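Local coordinates for adenosine monophosphate-protein transferase (Pyrococcus horikoshii, PDB 2D16) that is of unestablished function but belongs to the adenosine-specific kinase family and probably acts on adenosine or an adenine nucleotide, at residues A[10-13]-A[14-17]; A[75-79]-A[80-84]; A[88-92]-A[93-97]. All coordinates share one frame; numbering follows the deposited sequence.

The three contacts follow one another along the chain and gather round the five-stranded antiparallel sheet. Contact 1 makes the turn into strand 16-22, contact 2 brings the end of helix 64-77 into the neighbouring strand 82-88, and contact 3 leads from that strand into helix 92-100. Contacts 1 and 3 touch: Glu16 OE1 lies 3.2 Å from Pro92 CD, and their centres are about 13 Å apart. Contact 2 lies farther off, its centre about 17 Å from that of contact 1 and about 21 Å from that of contact 3. A sodium ion sits about 11 Å from the Val82 side chain, whereas a glycerol, probably from crystallisation, lies about 4 Å from that of Tyr91.

Contact 1 of 3, residues A[10-13]-A[14-17]; sequences EKPE and GVEV
Lys11 and Val17 meet with their side chains crossing at about a right angle, beside a type II beta turn, Pro12 to Val15, that carries the chain into strand 16-22 of the five-stranded antiparallel sheet. The aliphatic part of the lysine does the touching: CE lies 3.8 Å from Val17 CG1, and CD passes 3.6 Å from Val15 O. Its CG stands between the backbone N and the carbonyl carbon (chi1 58°), and a final bend at chi4 turns the amine back toward the turn. There NZ donates to a water 2.9 Å away, which lies within hydrogen-bonding distance of Pro12 O and Val15 O; the amine has a further partner in Asn114 O. A long, flexible lysine suits this place because its methylenes can pack on valine while its charge reaches carbonyl oxygens. Pro12 and Val15 approach obliquely, ring CD against the CG2 methyl at 3.9 Å, and both side chains continue onto helix 64-77, at Leu69 and Leu66 respectively. Glycine suits the third position of the turn, where phi is 88° and a CB would strike the carbonyl oxygen of Glu13. The turn is closed by Val15 N, which donates to Pro12 O over 3.2 Å from above the carbonyl plane.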
loop_
_atom_site.group_PDB
_atom_site.type_symbol
_atom_site.label_atom_id
_atom_site.label_comp_id
_atom_site.label_asym_id
_atom_site.label_seq_id
_atom_site.Cartn_x
_atom_site.Cartn_y
_atom_site.Cartn_z
ATOM N N GLU A 10 -35.864 -20.695 38.747
ATOM C CA GLU A 10 -34.644 -20.945 39.506
ATOM C C GLU A 10 -33.451 -20.693 38.592
ATOM O O GLU A 10 -33.284 -21.371 37.578
ATOM C CB GLU A 10 -34.599 -22.393 40.006
ATOM C CG GLU A 10 -33.467 -22.653 41.001
ATOM C CD GLU A 10 -33.265 -24.125 41.310
ATOM O OE1 GLU A 10 -34.265 -24.872 41.376
ATOM O OE2 GLU A 10 -32.099 -24.534 41.502
ATOM N N LYS A 11 -32.628 -19.714 38.948
ATOM C CA LYS A 11 -31.459 -19.387 38.148
ATOM C C LYS A 11 -30.443 -18.619 38.977
ATOM O O LYS A 11 -30.806 -17.860 39.871
ATOM C CB LYS A 11 -31.864 -18.545 36.932
ATOM C CG LYS A 11 -32.581 -17.246 37.284
ATOM C CD LYS A 11 -32.902 -16.439 36.036
ATOM C CE LYS A 11 -33.810 -15.253 36.343
ATOM N NZ LYS A 11 -33.216 -14.300 37.324
ATOM N N PRO A 12 -29.150 -18.821 38.699
ATOM C CA PRO A 12 -28.132 -18.102 39.465
ATOM C C PRO A 12 -28.076 -16.626 39.071
ATOM O O PRO A 12 -28.557 -16.233 38.004
ATOM C CB PRO A 12 -26.849 -18.861 39.131
ATOM C CG PRO A 12 -27.233 -20.147 38.496
ATOM C CD PRO A 12 -28.536 -19.822 37.810
ATOM N N GLU A 13 -27.500 -15.812 39.949
ATOM C CA GLU A 13 -27.370 -14.383 39.710
ATOM C C GLU A 13 -26.595 -14.143 38.418
ATOM O O GLU A 13 -25.619 -14.839 38.129
ATOM C CB GLU A 13 -26.644 -13.732 40.890
ATOM C CG GLU A 13 -26.628 -12.214 40.874
ATOM C CD GLU A 13 -25.923 -11.629 42.086
ATOM O OE1 GLU A 13 -26.307 -11.977 43.224
ATOM O OE2 GLU A 13 -24.988 -10.819 41.901
ATOM N N GLY A 14 -27.043 -13.169 37.633
ATOM C CA GLY A 14 -26.366 -12.855 36.387
ATOM C C GLY A 14 -26.828 -13.646 35.176
ATOM O O GLY A 14 -26.550 -13.263 34.040
ATOM N N VAL A 15 -27.528 -14.753 35.402
ATOM C CA VAL A 15 -28.012 -15.571 34.295
ATOM C C VAL A 15 -29.314 -15.006 33.740
ATOM O O VAL A 15 -30.218 -14.648 34.495
ATOM C CB VAL A 15 -28.211 -17.037 34.740
ATOM C CG1 VAL A 15 -28.996 -17.820 33.690
ATOM C CG2 VAL A 15 -26.852 -17.683 34.958
ATOM N N GLU A 16 -29.394 -14.923 32.415
ATOM C CA GLU A 16 -30.574 -14.389 31.736
ATOM C C GLU A 16 -31.541 -15.518 31.400
ATOM O O GLU A 16 -31.116 -16.603 31.001
ATOM C CB GLU A 16 -30.166 -13.702 30.429
ATOM C CG GLU A 16 -29.078 -12.638 30.540
ATOM C CD GLU A 16 -29.609 -11.277 30.949
ATOM O OE1 GLU A 16 -30.834 -11.050 30.849
ATOM O OE2 GLU A 16 -28.796 -10.423 31.355
ATOM N N VAL A 17 -32.835 -15.267 31.561
ATOM C CA VAL A 17 -33.838 -16.271 31.235
ATOM C C VAL A 17 -34.753 -15.752 30.130
ATOM O O VAL A 17 -35.085 -14.566 30.088
ATOM C CB VAL A 17 -34.707 -16.654 32.466
ATOM C CG1 VAL A 17 -35.494 -15.448 32.962
ATOM C CG2 VAL A 17 -35.660 -17.792 32.097
HETATM O O HOH W 1 -30.350 -14.193 37.165
#

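Contact 2 of 3, residues A[75-79]-A[80-84]; sequences VKIGA and GHVFV
The link between the end of helix 64-77 and strand 82-88 is an alpha-to-beta connection in which Ile77, the last helical residue, folds against Val82 and Val84 of the strand that follows. Ile77 uses two branches. Its CG2 methyl meets Val82 CG1 at 4.2 Å, the two side chains crossing at about a right angle, while CD1 reaches farther along the strand to Val84 CG2 at 3.9 Å. Branched aliphatic residues suit all three places, offering methyls in several directions within a buried layer that also includes Ile19 and Val129. Two methyls of Val82 are engaged: CG1, opposite the backbone N about the first torsion (chi1 166°), faces the isoleucine, and CG2, beside that N, presses on Ala79 CB at a tight 3.5 Å. So close an approach favours a residue as small as alanine. Gly78 takes the positive phi (68°) with which the chain leaves the helix. A type II turn from Ala79 to Val82 then reverses the path, closed by a weak bond from Val82 N to Ala79 O at 3.3 Å; the same oxygen accepts a hydrogen bond from Asn50 ND2. Phe83 leaves the strand away from Ile77, and its ring touches Leu32 of helix 25-39, while both valines face helix 64-77, the alternation typical of a beta strand with a helix packed on either face of its sheet.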
loop_
_atom_site.group_PDB
_atom_site.type_symbol
_atom_site.label_atom_id
_atom_site.label_comp_id
_atom_site.label_asym_id
_atom_site.label_seq_id
_atom_site.Cartn_x
_atom_site.Cartn_y
_atom_site.Cartn_z
ATOM N N VAL A 75 -39.796 -28.392 33.008
ATOM C CA VAL A 75 -40.693 -29.471 33.414
ATOM C C VAL A 75 -41.662 -29.003 34.504
ATOM O O VAL A 75 -42.788 -29.499 34.600
ATOM C CB VAL A 75 -39.902 -30.732 33.891
ATOM C CG1 VAL A 75 -39.335 -30.521 35.272
ATOM C CG2 VAL A 75 -40.811 -31.953 33.852
ATOM N N LYS A 76 -41.228 -28.039 35.312
ATOM C CA LYS A 76 -42.081 -27.506 36.362
ATOM C C LYS A 76 -43.197 -26.709 35.690
ATOM O O LYS A 76 -44.363 -26.840 36.049
ATOM C CB LYS A 76 -41.283 -26.605 37.307
ATOM C CG LYS A 76 -42.086 -26.126 38.510
ATOM C CD LYS A 76 -42.684 -27.304 39.277
ATOM C CE LYS A 76 -43.565 -26.837 40.427
ATOM N NZ LYS A 76 -42.808 -25.994 41.394
ATOM N N ILE A 77 -42.835 -25.890 34.708
ATOM C CA ILE A 77 -43.826 -25.106 33.976
ATOM C C ILE A 77 -44.769 -26.099 33.296
ATOM O O ILE A 77 -45.984 -25.905 33.276
ATOM C CB ILE A 77 -43.144 -24.197 32.931
ATOM C CG1 ILE A 77 -42.391 -23.075 33.657
ATOM C CG2 ILE A 77 -44.180 -23.637 31.960
ATOM C CD1 ILE A 77 -41.501 -22.239 32.761
ATOM N N GLY A 78 -44.188 -27.160 32.745
ATOM C CA GLY A 78 -44.958 -28.215 32.108
ATOM C C GLY A 78 -45.703 -27.956 30.813
ATOM O O GLY A 78 -45.763 -28.838 29.957
ATOM N N ALA A 79 -46.276 -26.767 30.665
ATOM C CA ALA A 79 -47.045 -26.424 29.470
ATOM C C ALA A 79 -46.421 -26.909 28.161
ATOM O O ALA A 79 -45.243 -26.670 27.889
ATOM C CB ALA A 79 -47.267 -24.916 29.411
ATOM N N GLY A 80 -47.228 -27.582 27.348
ATOM C CA GLY A 80 -46.748 -28.093 26.079
ATOM C C GLY A 80 -46.239 -27.012 25.140
ATOM O O GLY A 80 -46.804 -25.919 25.067
ATOM N N HIS A 81 -45.165 -27.335 24.428
ATOM C CA HIS A 81 -44.513 -26.470 23.428
ATOM C C HIS A 81 -43.865 -25.196 24.023
ATOM O O HIS A 81 -43.418 -24.305 23.313
ATOM C CB HIS A 81 -45.561 -26.079 22.385
ATOM C CG HIS A 81 -45.615 -27.128 21.305
ATOM N ND1 HIS A 81 -46.675 -27.284 20.472
ATOM C CD2 HIS A 81 -44.633 -28.060 20.954
ATOM C CE1 HIS A 81 -46.334 -28.285 19.637
ATOM N NE2 HIS A 81 -45.118 -28.768 19.902
ATOM N N VAL A 82 -43.786 -25.099 25.345
ATOM C CA VAL A 82 -43.125 -23.959 25.964
ATOM C C VAL A 82 -41.634 -24.279 26.003
ATOM O O VAL A 82 -41.244 -25.430 26.216
ATOM C CB VAL A 82 -43.626 -23.729 27.414
ATOM C CG1 VAL A 82 -42.687 -22.778 28.153
ATOM C CG2 VAL A 82 -45.038 -23.158 27.394
ATOM N N PHE A 83 -40.796 -23.277 25.764
ATOM C CA PHE A 83 -39.363 -23.504 25.832
ATOM C C PHE A 83 -38.739 -22.516 26.802
ATOM O O PHE A 83 -39.221 -21.390 26.968
ATOM C CB PHE A 83 -38.706 -23.429 24.436
ATOM C CG PHE A 83 -38.812 -22.085 23.752
ATOM C CD1 PHE A 83 -37.876 -21.082 23.998
ATOM C CD2 PHE A 83 -39.814 -21.850 22.815
ATOM C CE1 PHE A 83 -37.932 -19.861 23.315
ATOM C CE2 PHE A 83 -39.883 -20.633 22.127
ATOM C CZ PHE A 83 -38.937 -19.636 22.375
ATOM N N VAL A 84 -37.688 -22.971 27.475
ATOM C CA VAL A 84 -36.983 -22.158 28.452
ATOM C C VAL A 84 -35.500 -22.096 28.120
ATOM O O VAL A 84 -34.860 -23.124 27.893
ATOM C CB VAL A 84 -37.120 -22.741 29.883
ATOM C CG1 VAL A 84 -36.304 -21.899 30.864
ATOM C CG2 VAL A 84 -38.583 -22.784 30.300
#

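Contact 3 of 3, residues A[88-92]-A[93-97]; sequences KNAYP and INVLN
Tyr91 and Asn94 hold each other through a pair of hydrogen bonds at the beginning of helix 92-100, just beyond the end of strand 82-88. Asn94 OD1 accepts from Tyr91 N at 3.0 Å, the donor tilted 20° from the amide carbonyl plane; in return Asn94 N donates to Tyr91 O at 2.8 Å, arriving from well above that carbonyl's plane. The asparagine CG lies beside its own backbone N (chi1 -51°), which swings the amide back toward Tyr91. The two side chains run alongside each other and point the same way, with ring and amide planes 48° apart, and OD1 also touches Tyr91 CB at 3.4 Å. The other end of the amide fixes its rotation: ND2 donates to Thr38 O of the second subunit, so that one side chain binds the helix start and the subunit interface together. Asparagine fits because its amide carries an acceptor and a donor; a leucine here would probably leave both Tyr91 N and Thr38 O of the neighbouring subunit without their partner. Farther out, the tyrosine packs on Pro41 of that subunit, while Ala90 CB comes only loosely near Val95 CG1. Pro92 suits an opening helical turn, having no N-H to leave unmatched, and its carbonyl oxygen is gripped twice. Val95 N donates to it at 3.0 Å from above the carbonyl plane, whereas Leu96 N comes at 2.8 Å, nearly in line with the C=O bond. Leu96 turns its side chain back over the proline and onto Ile108 and Ala111 of strand 105-112, with its CD1 resting 4.1 Å from Pro92 CB.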
loop_
_atom_site.group_PDB
_atom_site.type_symbol
_atom_site.label_atom_id
_atom_site.label_comp_id
_atom_site.label_asym_id
_atom_site.label_seq_id
_atom_site.Cartn_x
_atom_site.Cartn_y
_atom_site.Cartn_z
ATOM N N LYS A 88 -25.691 -17.155 29.609
ATOM C CA LYS A 88 -24.719 -16.218 30.148
ATOM C C LYS A 88 -23.753 -15.891 29.009
ATOM O O LYS A 88 -23.736 -16.583 27.987
ATOM C CB LYS A 88 -23.978 -16.820 31.348
ATOM C CG LYS A 88 -23.215 -18.098 31.061
ATOM C CD LYS A 88 -22.532 -18.595 32.336
ATOM C CE LYS A 88 -21.705 -19.849 32.083
ATOM N NZ LYS A 88 -21.009 -20.303 33.324
ATOM N N ASN A 89 -22.965 -14.833 29.181
ATOM C CA ASN A 89 -22.012 -14.390 28.166
ATOM C C ASN A 89 -22.746 -13.846 26.939
ATOM O O ASN A 89 -22.205 -13.811 25.832
ATOM C CB ASN A 89 -21.075 -15.533 27.755
ATOM C CG ASN A 89 -20.263 -16.069 28.919
ATOM O OD1 ASN A 89 -20.005 -15.356 29.887
ATOM N ND2 ASN A 89 -19.847 -17.323 28.823
ATOM N N ALA A 90 -23.983 -13.419 27.158
ATOM C CA ALA A 90 -24.826 -12.855 26.108
ATOM C C ALA A 90 -26.027 -12.235 26.805
ATOM O O ALA A 90 -26.395 -12.656 27.900
ATOM C CB ALA A 90 -25.281 -13.945 25.138
ATOM N N TYR A 91 -26.628 -11.234 26.169
ATOM C CA TYR A 91 -27.784 -10.541 26.725
ATOM C C TYR A 91 -28.983 -10.719 25.802
ATOM O O TYR A 91 -28.819 -10.985 24.614
ATOM C CB TYR A 91 -27.483 -9.050 26.863
ATOM C CG TYR A 91 -26.302 -8.732 27.752
ATOM C CD1 TYR A 91 -26.339 -9.010 29.119
ATOM C CD2 TYR A 91 -25.153 -8.135 27.231
ATOM C CE1 TYR A 91 -25.262 -8.699 29.948
ATOM C CE2 TYR A 91 -24.069 -7.818 28.054
ATOM C CZ TYR A 91 -24.134 -8.103 29.411
ATOM O OH TYR A 91 -23.079 -7.780 30.237
ATOM N N PRO A 92 -30.206 -10.563 26.340
ATOM C CA PRO A 92 -31.408 -10.716 25.512
ATOM C C PRO A 92 -31.371 -9.854 24.252
ATOM O O PRO A 92 -31.792 -10.292 23.182
ATOM C CB PRO A 92 -32.533 -10.319 26.465
ATOM C CG PRO A 92 -32.011 -10.801 27.802
ATOM C CD PRO A 92 -30.562 -10.347 27.755
ATOM N N ILE A 93 -30.854 -8.633 24.369
ATOM C CA ILE A 93 -30.800 -7.739 23.220
ATOM C C ILE A 93 -29.928 -8.289 22.085
ATOM O O ILE A 93 -30.076 -7.888 20.934
ATOM C CB ILE A 93 -30.306 -6.320 23.630
ATOM C CG1 ILE A 93 -30.643 -5.320 22.520
ATOM C CG2 ILE A 93 -28.808 -6.341 23.913
ATOM C CD1 ILE A 93 -30.400 -3.865 22.893
ATOM N N ASN A 94 -29.036 -9.228 22.407
ATOM C CA ASN A 94 -28.167 -9.825 21.398
ATOM C C ASN A 94 -28.789 -11.075 20.777
ATOM O O ASN A 94 -28.335 -11.528 19.725
ATOM C CB ASN A 94 -26.819 -10.257 22.002
ATOM C CG ASN A 94 -26.137 -9.161 22.798
ATOM O OD1 ASN A 94 -25.734 -9.356 23.948
ATOM N ND2 ASN A 94 -26.022 -7.986 22.190
ATOM N N VAL A 95 -29.815 -11.632 21.415
ATOM C CA VAL A 95 -30.405 -12.879 20.917
ATOM C C VAL A 95 -31.902 -12.950 20.629
ATOM O O VAL A 95 -32.357 -13.907 20.001
ATOM C CB VAL A 95 -30.096 -14.050 21.882
ATOM C CG1 VAL A 95 -28.610 -14.061 22.238
ATOM C CG2 VAL A 95 -30.948 -13.938 23.128
ATOM N N LEU A 96 -32.676 -11.974 21.087
ATOM C CA LEU A 96 -34.116 -12.032 20.861
ATOM C C LEU A 96 -34.531 -12.136 19.400
ATOM O O LEU A 96 -35.426 -12.916 19.068
ATOM C CB LEU A 96 -34.811 -10.840 21.524
ATOM C CG LEU A 96 -34.895 -10.934 23.052
ATOM C CD1 LEU A 96 -35.358 -9.600 23.613
ATOM C CD2 LEU A 96 -35.852 -12.047 23.465
ATOM N N ASN A 97 -33.891 -11.370 18.521
ATOM C CA ASN A 97 -34.245 -11.438 17.108
ATOM C C ASN A 97 -33.940 -12.817 16.524
ATOM O O ASN A 97 -34.669 -13.304 15.662
ATOM C CB ASN A 97 -33.536 -10.329 16.325
ATOM C CG ASN A 97 -34.209 -8.978 16.511
ATOM O OD1 ASN A 97 -35.204 -8.867 17.233
ATOM N ND2 ASN A 97 -33.677 -7.948 15.863
#